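Local structure of glyoxalase family protein (Listeria monocytogenes, 2P7O) at residues Lys13-Asn16 against Lys17-Phe21; Val79-Tyr82 against Thr83-Lys87. The protein catalyses the manganese-dependent hydration of the antibiotic fosfomycin, and so confers fosfomycin resistance on the bacterium. One frame throughout, in Å; residues are numbered along the deposited sequence.

Contact 1 of 2, residues Lys13-Asn16 against Lys17-Phe21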
# COMPACT_ATOMS: atom_id res chain seq x y z
N LYS A 13 0.33 -15.72 4.53
CA LYS A 13 0.13 -17.12 4.84
C LYS A 13 0.09 -17.46 6.32
O LYS A 13 -0.70 -18.30 6.79
CB LYS A 13 1.24 -17.99 4.17
CG LYS A 13 1.02 -19.47 4.39
CD LYS A 13 1.02 -20.18 3.07
CE LYS A 13 0.45 -21.60 3.16
NZ LYS A 13 -0.89 -21.62 2.49
N ASP A 14 0.98 -16.77 7.02
CA ASP A 14 1.17 -17.09 8.44
C ASP A 14 1.20 -15.80 9.24
O ASP A 14 2.19 -15.07 9.20
CB ASP A 14 2.48 -17.86 8.51
CG ASP A 14 2.92 -18.29 9.89
OD1 ASP A 14 2.63 -17.55 10.87
OD2 ASP A 14 3.32 -19.47 10.00
N LEU A 15 0.13 -15.52 9.94
CA LEU A 15 -0.01 -14.35 10.80
C LEU A 15 1.07 -14.28 11.89
O LEU A 15 1.44 -13.15 12.29
CB LEU A 15 -1.36 -14.47 11.52
CG LEU A 15 -1.62 -13.56 12.70
CD1 LEU A 15 -1.34 -12.09 12.39
CD2 LEU A 15 -3.07 -13.67 13.20
N ASN A 16 1.61 -15.40 12.35
CA ASN A 16 2.58 -15.30 13.45
C ASN A 16 3.93 -14.86 12.94
O ASN A 16 4.62 -14.06 13.61
CB ASN A 16 2.66 -16.63 14.18
CG ASN A 16 1.58 -16.78 15.27
OD1 ASN A 16 0.69 -15.96 15.44
ND2 ASN A 16 1.60 -17.92 15.97
N LYS A 17 4.33 -15.37 11.77
CA LYS A 17 5.57 -14.93 11.14
C LYS A 17 5.48 -13.45 10.79
O LYS A 17 6.38 -12.66 11.04
CB LYS A 17 5.84 -15.75 9.84
CG LYS A 17 6.23 -17.16 10.32
CD LYS A 17 6.44 -18.05 9.11
CE LYS A 17 7.31 -19.27 9.45
NZ LYS A 17 7.69 -19.96 8.17
N THR A 18 4.33 -13.05 10.21
CA THR A 18 4.24 -11.64 9.84
C THR A 18 4.21 -10.73 11.04
O THR A 18 4.70 -9.62 10.96
CB THR A 18 3.04 -11.48 8.90
OG1 THR A 18 3.34 -12.42 7.82
CG2 THR A 18 2.87 -10.06 8.39
N THR A 19 3.58 -11.14 12.12
CA THR A 19 3.60 -10.34 13.36
C THR A 19 5.04 -10.05 13.77
O THR A 19 5.42 -8.96 14.19
CB THR A 19 2.89 -11.15 14.45
OG1 THR A 19 1.48 -11.12 14.10
CG2 THR A 19 3.01 -10.44 15.79
N ALA A 20 5.89 -11.06 13.63
CA ALA A 20 7.27 -10.90 14.10
C ALA A 20 8.01 -9.97 13.14
O ALA A 20 8.79 -9.13 13.65
CB ALA A 20 7.91 -12.25 14.21
N PHE A 21 7.76 -10.09 11.82
CA PHE A 21 8.36 -9.18 10.86
C PHE A 21 8.02 -7.72 11.20
O PHE A 21 8.89 -6.85 11.31
CB PHE A 21 7.77 -9.60 9.48
CG PHE A 21 8.25 -8.71 8.36
CD1 PHE A 21 9.50 -8.86 7.81
CD2 PHE A 21 7.40 -7.74 7.88
CE1 PHE A 21 9.98 -8.02 6.83
CE2 PHE A 21 7.85 -6.88 6.89
CZ PHE A 21 9.10 -7.07 6.33
O HOH W 1 3.32 -15.17 6.47
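The carboxylate of Asp14 caps the N-terminus of helix 15-26, receiving the backbone N-H groups of Lys17 and Asn16. This helix follows the first strand of a protein with the vicinal oxygen chelate fold of the glyoxalase superfamily. The main N-cap bond runs from Lys17 N to Asp14 OD1, 2.9 Å long and nearly straight at 166°. It meets OD1 from above the carboxylate plane, 54° out of it. The second bond, from Asn16 N to Asp14 OD1 at 2.8 Å, is weak because its hydrogen points poorly. With chi1 at 179° the Asp14 carboxylate turns beside its own carbonyl carbon, which places OD1 within reach of the first helical N-H groups. Lys17 then lays its aliphatic chain across the cap at about a right angle, with Lys17 CG 3.5 Å from Asp14 CG. Lys17 NZ stays 4.8 Å from Asp14 OD2, too far for a salt bridge, though the opposite charges may still attract weakly. Asn16 contributes mainly through its backbone, its carbonyl oxygen accepting from Ala20 N one turn on. On the side facing the sheet, Leu15 rests on Ile56 and Thr19 on Phe47, and Thr19 OG1 is also hydrogen-bonded to Lys45 NZ. There Leu15 O takes two bonds from Thr19, approaching from opposite faces of the carbonyl plane: Thr19 N at 2.9 Å and the hydroxyl Thr19 OG1 at 2.7 Å.

Contact 2 of 2, residues Val79-Tyr82 against Thr83-Lys87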
# COMPACT_ATOMS: atom_id res chain seq x y z
N VAL A 79 19.67 4.28 9.30
CA VAL A 79 19.70 3.31 8.18
C VAL A 79 20.51 2.07 8.47
O VAL A 79 20.03 0.97 8.17
CB VAL A 79 20.28 3.97 6.91
CG1 VAL A 79 20.50 2.93 5.79
CG2 VAL A 79 19.33 5.08 6.42
N ASP A 80 21.74 2.18 8.95
CA ASP A 80 22.54 0.98 9.21
C ASP A 80 21.94 0.09 10.29
O ASP A 80 21.93 -1.15 10.24
CB ASP A 80 24.01 1.40 9.55
CG ASP A 80 24.61 2.15 8.36
OD1 ASP A 80 24.76 1.55 7.26
OD2 ASP A 80 24.90 3.37 8.36
N GLU A 81 21.38 0.69 11.33
CA GLU A 81 20.73 -0.05 12.41
C GLU A 81 19.52 -0.85 11.91
O GLU A 81 19.33 -2.03 12.26
CB GLU A 81 20.27 0.92 13.52
CG GLU A 81 20.23 0.30 14.92
CD GLU A 81 18.81 -0.14 15.24
OE1 GLU A 81 18.03 0.81 15.47
OE2 GLU A 81 18.54 -1.37 15.15
N TYR A 82 18.69 -0.21 11.09
CA TYR A 82 17.56 -0.96 10.52
C TYR A 82 18.07 -2.05 9.60
O TYR A 82 17.48 -3.11 9.47
CB TYR A 82 16.59 -0.00 9.78
CG TYR A 82 15.57 0.64 10.70
CD1 TYR A 82 15.69 1.95 11.14
CD2 TYR A 82 14.40 -0.01 11.10
CE1 TYR A 82 14.78 2.57 11.96
CE2 TYR A 82 13.48 0.58 11.92
CZ TYR A 82 13.66 1.87 12.35
OH TYR A 82 12.72 2.46 13.19
N THR A 83 19.16 -1.74 8.87
CA THR A 83 19.69 -2.77 7.99
C THR A 83 20.03 -4.03 8.78
O THR A 83 19.79 -5.17 8.34
CB THR A 83 20.91 -2.27 7.21
OG1 THR A 83 20.48 -1.21 6.31
CG2 THR A 83 21.51 -3.37 6.33
N GLU A 84 20.53 -3.79 9.98
CA GLU A 84 20.87 -4.96 10.82
C GLU A 84 19.62 -5.69 11.28
O GLU A 84 19.56 -6.92 11.48
CB GLU A 84 21.55 -4.42 12.10
CG GLU A 84 22.82 -3.63 11.81
CD GLU A 84 24.05 -4.50 11.90
OE1 GLU A 84 24.28 -5.09 12.98
OE2 GLU A 84 24.81 -4.56 10.89
N ARG A 85 18.65 -4.86 11.69
CA ARG A 85 17.43 -5.48 12.23
C ARG A 85 16.84 -6.37 11.15
O ARG A 85 16.30 -7.43 11.50
CB ARG A 85 16.53 -4.40 12.78
CG ARG A 85 16.93 -3.95 14.20
CD ARG A 85 15.65 -3.36 14.77
NE ARG A 85 15.56 -1.93 14.52
CZ ARG A 85 14.81 -1.19 15.37
NH1 ARG A 85 14.24 -1.87 16.35
NH2 ARG A 85 14.72 0.10 15.25
N ILE A 86 16.93 -5.97 9.87
CA ILE A 86 16.31 -6.77 8.81
C ILE A 86 17.10 -8.02 8.51
O ILE A 86 16.55 -9.11 8.29
CB ILE A 86 16.30 -5.89 7.53
CG1 ILE A 86 15.67 -4.55 7.87
CG2 ILE A 86 15.56 -6.67 6.44
CD1 ILE A 86 14.19 -4.57 7.64
N LYS A 87 18.43 -7.89 8.42
CA LYS A 87 19.22 -9.10 8.10
C LYS A 87 19.04 -10.16 9.18
O LYS A 87 18.83 -11.34 8.95
CB LYS A 87 20.71 -8.76 7.98
CG LYS A 87 21.11 -7.70 7.00
CD LYS A 87 22.55 -7.21 7.22
CE LYS A 87 23.33 -7.17 5.92
NZ LYS A 87 24.20 -6.00 5.72
O HOH W 2 24.10 -2.40 8.86
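Asp80 O is gripped twice, by Glu84 N at 3.0 Å as the regular helical bond and by a water that donates to it at 2.9 Å. The same water also donates to Glu84 OE2, so it ties the Glu84 carboxylate back to the backbone one turn earlier. Along helix 79-89 side chains three and four residues apart meet: Arg85 takes Glu81 at i-4 and Tyr82 at i-3. The Arg85 guanidinium is held between these two residues of the preceding turn, the Tyr82 ring on one side of its plane and the Glu81 carboxylate on the other. With Tyr82 the guanidinium makes an off-centre cation-pi interaction, Arg85 CZ lying 4.6 Å from the ring centroid and 28° off the ring normal. Arg85 NH2 covers the ring face near the phenol end, 3.6 Å from Tyr82 CZ, and the two planes are inclined by 35°. With Glu81 it makes a salt bridge, Glu81 OE2 to Arg85 NE at 3.1 Å. Because that oxygen lies well out of the guanidinium plane, no N-H points at it and the attraction is purely electrostatic. A bend in Glu81 at chi2 (-97°) brings its carboxylate round to Arg85. Asp80 turns elsewhere, to a salt bridge with Arg105. The helix lies against strand 106-110, with Val79, Tyr82 and Thr83 on Ile107 and Ile86 on Phe109, while Thr83 and Ile86 also touch Met93 of strand 93-94.

How the contacts relate
Contact 1 opens helix 15-26 and contact 2 lies in helix 79-89; their centres are 19 Å apart and their nearest atoms about 6 Å, without touching. Each helix packs on a different four-stranded sheet, and both sheets have the strand order 1-4-3-2. In contact 1 the Leu15 side chain is about 7 Å from that of Glu44, the likely proton acceptor; in contact 2 the side chain of Val79 is about 13 Å from a manganese ion, and that of Ile86 about 10 Å from the side chain of the metal ligand Glu118. Neither contact supplies a metal ligand.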